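Local coordinates for protein putative pectin lyase (Geobacillus virus E2, PDB 7CHU) that forms a trimeric tailspike of a thermophilic bacteriophage and probably binds or cleaves host surface polysaccharide, at residues Thr165-Met177 with Val189-Gly203. Residues are numbered along the deposited sequence; the frame is centred on the assembly and turned at random.
Sequences TAQRLCFVGIEKM and VSLKKISLGRFLDFG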
loop_
_atom_site.group_PDB
_atom_site.type_symbol
_atom_site.label_atom_id
_atom_site.label_comp_id
_atom_site.label_asym_id
_atom_site.label_seq_id
_atom_site.Cartn_x
_atom_site.Cartn_y
_atom_site.Cartn_z
ATOM N N THR A 165 9.840 -22.901 24.943
ATOM C CA THR A 165 9.700 -21.442 24.927
ATOM C C THR A 165 11.012 -20.696 25.131
ATOM O O THR A 165 10.990 -19.465 25.252
ATOM C CB THR A 165 8.697 -20.969 25.973
ATOM O OG1 THR A 165 9.032 -21.547 27.239
ATOM C CG2 THR A 165 7.272 -21.359 25.571
ATOM N N ALA A 166 12.140 -21.392 25.195
ATOM C CA ALA A 166 13.444 -20.746 25.127
ATOM C C ALA A 166 13.833 -20.401 23.691
ATOM O O ALA A 166 14.859 -19.738 23.474
ATOM C CB ALA A 166 14.500 -21.659 25.760
ATOM N N GLN A 167 13.033 -20.854 22.720
ATOM C CA GLN A 167 13.227 -20.743 21.289
ATOM C C GLN A 167 12.019 -20.052 20.669
ATOM O O GLN A 167 11.028 -19.730 21.342
ATOM C CB GLN A 167 13.405 -22.124 20.635
ATOM C CG GLN A 167 14.384 -23.076 21.261
ATOM C CD GLN A 167 14.846 -24.089 20.235
ATOM O OE1 GLN A 167 15.233 -23.714 19.120
ATOM N NE2 GLN A 167 14.773 -25.372 20.578
ATOM N N ARG A 168 12.074 -19.880 19.359
ATOM C CA ARG A 168 10.960 -19.298 18.633
ATOM C C ARG A 168 10.444 -20.258 17.570
ATOM O O ARG A 168 11.132 -21.186 17.135
ATOM C CB ARG A 168 11.381 -17.976 18.018
ATOM C CG ARG A 168 11.893 -17.021 19.085
ATOM C CD ARG A 168 12.074 -15.646 18.543
ATOM N NE ARG A 168 10.801 -15.035 18.181
ATOM C CZ ARG A 168 10.004 -14.422 19.047
ATOM N NH1 ARG A 168 10.350 -14.342 20.334
ATOM N NH2 ARG A 168 8.870 -13.873 18.623
ATOM N N LEU A 169 9.203 -20.023 17.179
ATOM C CA LEU A 169 8.598 -20.675 16.036
ATOM C C LEU A 169 8.754 -19.757 14.833
ATOM O O LEU A 169 8.347 -18.595 14.903
ATOM C CB LEU A 169 7.119 -20.930 16.319
ATOM C CG LEU A 169 6.494 -22.087 15.581
ATOM C CD1 LEU A 169 7.189 -23.350 16.040
ATOM C CD2 LEU A 169 5.025 -22.127 15.928
ATOM N N CYS A 170 9.315 -20.271 13.732
ATOM C CA CYS A 170 9.582 -19.439 12.561
ATOM C C CYS A 170 8.873 -19.929 11.303
ATOM O O CYS A 170 8.684 -21.135 11.095
ATOM C CB CYS A 170 11.085 -19.350 12.276
ATOM S SG CYS A 170 12.020 -18.643 13.624
ATOM N N PHE A 171 8.486 -18.962 10.464
ATOM C CA PHE A 171 7.972 -19.226 9.114
ATOM C C PHE A 171 6.721 -20.102 9.133
ATOM O O PHE A 171 6.580 -21.008 8.309
ATOM C CB PHE A 171 9.044 -19.867 8.234
ATOM C CG PHE A 171 10.324 -19.075 8.149
ATOM C CD1 PHE A 171 10.401 -17.929 7.343
ATOM C CD2 PHE A 171 11.448 -19.478 8.859
ATOM C CE1 PHE A 171 11.584 -17.211 7.264
ATOM C CE2 PHE A 171 12.643 -18.775 8.780
ATOM C CZ PHE A 171 12.713 -17.640 7.988
ATOM N N VAL A 172 5.816 -19.860 10.078
ATOM C CA VAL A 172 4.525 -20.549 10.100
ATOM C C VAL A 172 3.484 -19.666 9.424
ATOM O O VAL A 172 3.703 -18.479 9.185
ATOM C CB VAL A 172 4.084 -20.933 11.533
ATOM C CG1 VAL A 172 4.981 -22.055 12.120
ATOM C CG2 VAL A 172 4.068 -19.701 12.437
ATOM N N GLY A 173 2.332 -20.241 9.105
ATOM C CA GLY A 173 1.322 -19.427 8.449
ATOM C C GLY A 173 0.031 -20.181 8.217
ATOM O O GLY A 173 -0.056 -21.404 8.396
ATOM N N ILE A 174 -0.986 -19.404 7.827
ATOM C CA ILE A 174 -2.284 -19.895 7.393
ATOM C C ILE A 174 -2.597 -19.200 6.070
ATOM O O ILE A 174 -2.346 -18.000 5.924
ATOM C CB ILE A 174 -3.398 -19.592 8.432
ATOM C CG1 ILE A 174 -3.078 -20.224 9.805
ATOM C CG2 ILE A 174 -4.769 -20.058 7.916
ATOM C CD1 ILE A 174 -4.114 -19.926 10.869
ATOM N N GLU A 175 -3.167 -19.940 5.119
ATOM C CA GLU A 175 -3.591 -19.381 3.840
ATOM C C GLU A 175 -4.900 -20.028 3.419
ATOM O O GLU A 175 -5.077 -21.235 3.571
ATOM C CB GLU A 175 -2.553 -19.590 2.723
ATOM C CG GLU A 175 -1.152 -19.059 2.981
ATOM C CD GLU A 175 -0.156 -19.557 1.912
ATOM O OE1 GLU A 175 -0.566 -19.723 0.745
ATOM O OE2 GLU A 175 1.025 -19.811 2.233
ATOM N N LYS A 176 -5.820 -19.214 2.911
ATOM C CA LYS A 176 -6.976 -19.684 2.155
ATOM C C LYS A 176 -7.859 -20.672 2.936
ATOM O O LYS A 176 -8.177 -21.769 2.458
ATOM C CB LYS A 176 -6.509 -20.311 0.837
ATOM C CG LYS A 176 -5.587 -19.452 0.023
ATOM C CD LYS A 176 -6.360 -18.290 -0.539
ATOM C CE LYS A 176 -5.510 -17.382 -1.431
ATOM N NZ LYS A 176 -6.421 -16.322 -2.008
ATOM N N MET A 177 -8.336 -20.233 4.103
ATOM C CA MET A 177 -9.284 -21.022 4.886
ATOM C C MET A 177 -9.913 -20.118 5.946
ATOM O O MET A 177 -9.400 -19.034 6.237
ATOM C CB MET A 177 -8.606 -22.241 5.542
ATOM C CG MET A 177 -7.771 -21.906 6.779
ATOM S SD MET A 177 -7.169 -23.402 7.675
ATOM C CE MET A 177 -6.125 -24.044 6.418
ATOM N N VAL A 189 -7.478 -18.205 16.355
ATOM C CA VAL A 189 -6.080 -18.517 16.091
ATOM C C VAL A 189 -5.264 -17.835 17.166
ATOM O O VAL A 189 -5.476 -16.647 17.447
ATOM C CB VAL A 189 -5.622 -18.027 14.698
ATOM C CG1 VAL A 189 -4.111 -18.224 14.523
ATOM C CG2 VAL A 189 -6.420 -18.702 13.591
ATOM N N SER A 190 -4.334 -18.572 17.757
ATOM C CA SER A 190 -3.407 -18.042 18.746
ATOM C C SER A 190 -1.988 -18.138 18.222
ATOM O O SER A 190 -1.557 -19.219 17.802
ATOM C CB SER A 190 -3.518 -18.807 20.066
ATOM O OG SER A 190 -2.726 -18.197 21.064
ATOM N N LEU A 191 -1.252 -17.025 18.308
ATOM C CA LEU A 191 0.133 -16.920 17.860
ATOM C C LEU A 191 0.993 -16.443 19.022
ATOM O O LEU A 191 0.669 -15.436 19.663
ATOM C CB LEU A 191 0.276 -15.943 16.664
ATOM C CG LEU A 191 -0.639 -16.095 15.437
ATOM C CD1 LEU A 191 -0.281 -15.059 14.327
ATOM C CD2 LEU A 191 -0.582 -17.511 14.860
ATOM N N LYS A 192 2.088 -17.153 19.302
ATOM C CA LYS A 192 2.931 -16.776 20.429
ATOM C C LYS A 192 4.374 -17.139 20.134
ATOM O O LYS A 192 4.646 -18.276 19.742
ATOM C CB LYS A 192 2.485 -17.474 21.724
ATOM C CG LYS A 192 3.374 -17.153 22.934
ATOM C CD LYS A 192 2.736 -17.636 24.222
ATOM C CE LYS A 192 3.621 -17.328 25.415
ATOM N NZ LYS A 192 2.899 -17.615 26.703
ATOM N N LYS A 193 5.277 -16.178 20.337
ATOM C CA LYS A 193 6.723 -16.377 20.179
ATOM C C LYS A 193 7.058 -16.870 18.773
ATOM O O LYS A 193 7.844 -17.803 18.567
ATOM C CB LYS A 193 7.272 -17.311 21.259
ATOM C CG LYS A 193 7.385 -16.613 22.617
ATOM C CD LYS A 193 7.881 -17.588 23.693
ATOM C CE LYS A 193 7.832 -16.973 25.081
ATOM N NZ LYS A 193 8.823 -15.887 25.201
ATOM N N ILE A 194 6.439 -16.222 17.792
ATOM C CA ILE A 194 6.575 -16.575 16.388
ATOM C C ILE A 194 7.404 -15.497 15.713
ATOM O O ILE A 194 7.277 -14.312 16.040
ATOM C CB ILE A 194 5.192 -16.703 15.723
ATOM C CG1 ILE A 194 4.462 -17.944 16.218
ATOM C CG2 ILE A 194 5.282 -16.672 14.205
ATOM C CD1 ILE A 194 3.049 -18.005 15.636
ATOM N N SER A 195 8.252 -15.903 14.776
ATOM C CA SER A 195 8.988 -14.974 13.924
ATOM C C SER A 195 8.702 -15.302 12.469
ATOM O O SER A 195 8.540 -16.476 12.105
ATOM C CB SER A 195 10.505 -15.050 14.161
ATOM O OG SER A 195 10.862 -14.445 15.383
ATOM N N LEU A 196 8.655 -14.260 11.637
ATOM C CA LEU A 196 8.635 -14.422 10.178
ATOM C C LEU A 196 7.435 -15.245 9.708
ATOM O O LEU A 196 7.536 -16.050 8.779
ATOM C CB LEU A 196 9.949 -15.016 9.685
ATOM C CG LEU A 196 11.112 -14.028 9.840
ATOM C CD1 LEU A 196 12.460 -14.684 10.164
ATOM C CD2 LEU A 196 11.208 -13.202 8.589
ATOM N N GLY A 197 6.284 -15.020 10.341
ATOM C CA GLY A 197 5.055 -15.628 9.876
ATOM C C GLY A 197 4.563 -14.994 8.584
ATOM O O GLY A 197 4.793 -13.809 8.310
ATOM N N ARG A 198 3.879 -15.812 7.781
ATOM C CA ARG A 198 3.310 -15.386 6.503
ATOM C C ARG A 198 1.877 -15.904 6.402
ATOM O O ARG A 198 1.663 -17.101 6.205
ATOM C CB ARG A 198 4.150 -15.900 5.328
ATOM C CG ARG A 198 5.572 -15.297 5.230
ATOM C CD ARG A 198 5.531 -13.804 5.024
ATOM N NE ARG A 198 6.815 -13.207 4.653
ATOM C CZ ARG A 198 7.632 -12.586 5.498
ATOM N NH1 ARG A 198 7.320 -12.476 6.805
ATOM N NH2 ARG A 198 8.766 -12.054 5.044
ATOM N N PHE A 199 0.901 -15.009 6.499
ATOM C CA PHE A 199 -0.511 -15.359 6.459
ATOM C C PHE A 199 -1.165 -14.662 5.262
ATOM O O PHE A 199 -0.863 -13.496 4.976
ATOM C CB PHE A 199 -1.223 -14.951 7.769
ATOM C CG PHE A 199 -0.698 -15.641 9.010
ATOM C CD1 PHE A 199 0.543 -15.313 9.542
ATOM C CD2 PHE A 199 -1.460 -16.607 9.653
ATOM C CE1 PHE A 199 1.033 -15.952 10.684
ATOM C CE2 PHE A 199 -0.988 -17.250 10.806
ATOM C CZ PHE A 199 0.259 -16.927 11.321
ATOM N N LEU A 200 -2.055 -15.368 4.554
ATOM C CA LEU A 200 -2.699 -14.781 3.368
ATOM C C LEU A 200 -4.155 -15.214 3.270
ATOM O O LEU A 200 -4.445 -16.411 3.263
ATOM C CB LEU A 200 -1.949 -15.178 2.081
ATOM C CG LEU A 200 -2.547 -14.685 0.747
ATOM C CD1 LEU A 200 -2.534 -13.149 0.667
ATOM C CD2 LEU A 200 -1.811 -15.307 -0.467
ATOM N N ASP A 201 -5.066 -14.250 3.139
ATOM C CA ASP A 201 -6.472 -14.526 2.802
ATOM C C ASP A 201 -7.047 -15.647 3.679
ATOM O O ASP A 201 -7.317 -16.763 3.230
ATOM C CB ASP A 201 -6.603 -14.894 1.318
ATOM C CG ASP A 201 -6.238 -13.728 0.380
ATOM O OD1 ASP A 201 -6.304 -12.544 0.810
ATOM O OD2 ASP A 201 -5.885 -14.009 -0.796
ATOM N N PHE A 202 -7.183 -15.352 4.959
ATOM C CA PHE A 202 -7.812 -16.309 5.853
ATOM C C PHE A 202 -8.792 -15.564 6.735
ATOM O O PHE A 202 -8.663 -14.355 6.929
ATOM C CB PHE A 202 -6.789 -17.106 6.669
ATOM C CG PHE A 202 -6.199 -16.377 7.871
ATOM C CD1 PHE A 202 -5.200 -15.451 7.717
ATOM C CD2 PHE A 202 -6.593 -16.700 9.158
ATOM C CE1 PHE A 202 -4.628 -14.828 8.819
ATOM C CE2 PHE A 202 -6.019 -16.090 10.256
ATOM C CZ PHE A 202 -5.031 -15.144 10.083
ATOM N N GLY A 203 -9.807 -16.278 7.194
ATOM C CA GLY A 203 -10.900 -15.681 7.955
ATOM C C GLY A 203 -10.963 -16.231 9.361
ATOM O O GLY A 203 -10.637 -17.398 9.598
HETATM O O HOH W 1 11.130 -17.554 23.168
HETATM O O HOH W 2 2.166 -17.913 3.818
#
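Arg168 bends at its third side-chain torsion (chi3 67°) and folds its guanidinium over the Lys193 carbonyl carbon. Arg168 NE donates to Ser195 OG at 2.9 Å, and Arg168 NH2 hydrogen-bonds Ile194 O, which lies in the guanidinium plane although the donor stands above the carbonyl plane. Glu216 forms salt bridges with both Arg168 and Lys193, which probably eases the nearness of their like charges. At the other end Lys176 turns at chi2 (-70°), runs alongside Asp201 and forms a salt bridge, Lys176 NZ to Asp201 OD2 at 2.7 Å, met on the anti side of the carboxylate. The other oxygen, Asp201 OD1, pairs with Arg198 of a neighbouring subunit, and Arg198 here does the same for the Asp201 of another chain, so that this reciprocal pairing links the subunits.

Between these ends the backbones run parallel. Ser195 N donates to Leu169 O and Phe171 N to Ser195 O; further on, Leu200 N meets Ile174 O at 3.0 Å. On the inward face Gly173 CA sits squarely over the Phe199 ring, 3.9 Å from its centroid. Ile174 spreads three ways: CB lies against Phe199 CD2, CG2 against Phe202 CB, and CD1 meets Val189 CG2 tip to tip at 3.8 Å. Val172 CG2 packs crosswise on Ile194 CG2. Toward the subunit whose Asp201 holds Arg198, Leu196 CB lies over a face of the Phe171 ring. A water bridges Glu175 OE2, also paired with Arg136, and Arg198 O. Stacked parallel strands that turn corners at Lys176 and Asp201 around an apolar interior are those of successive coils in a right-handed parallel beta-helix, the pectate lyase-like fold.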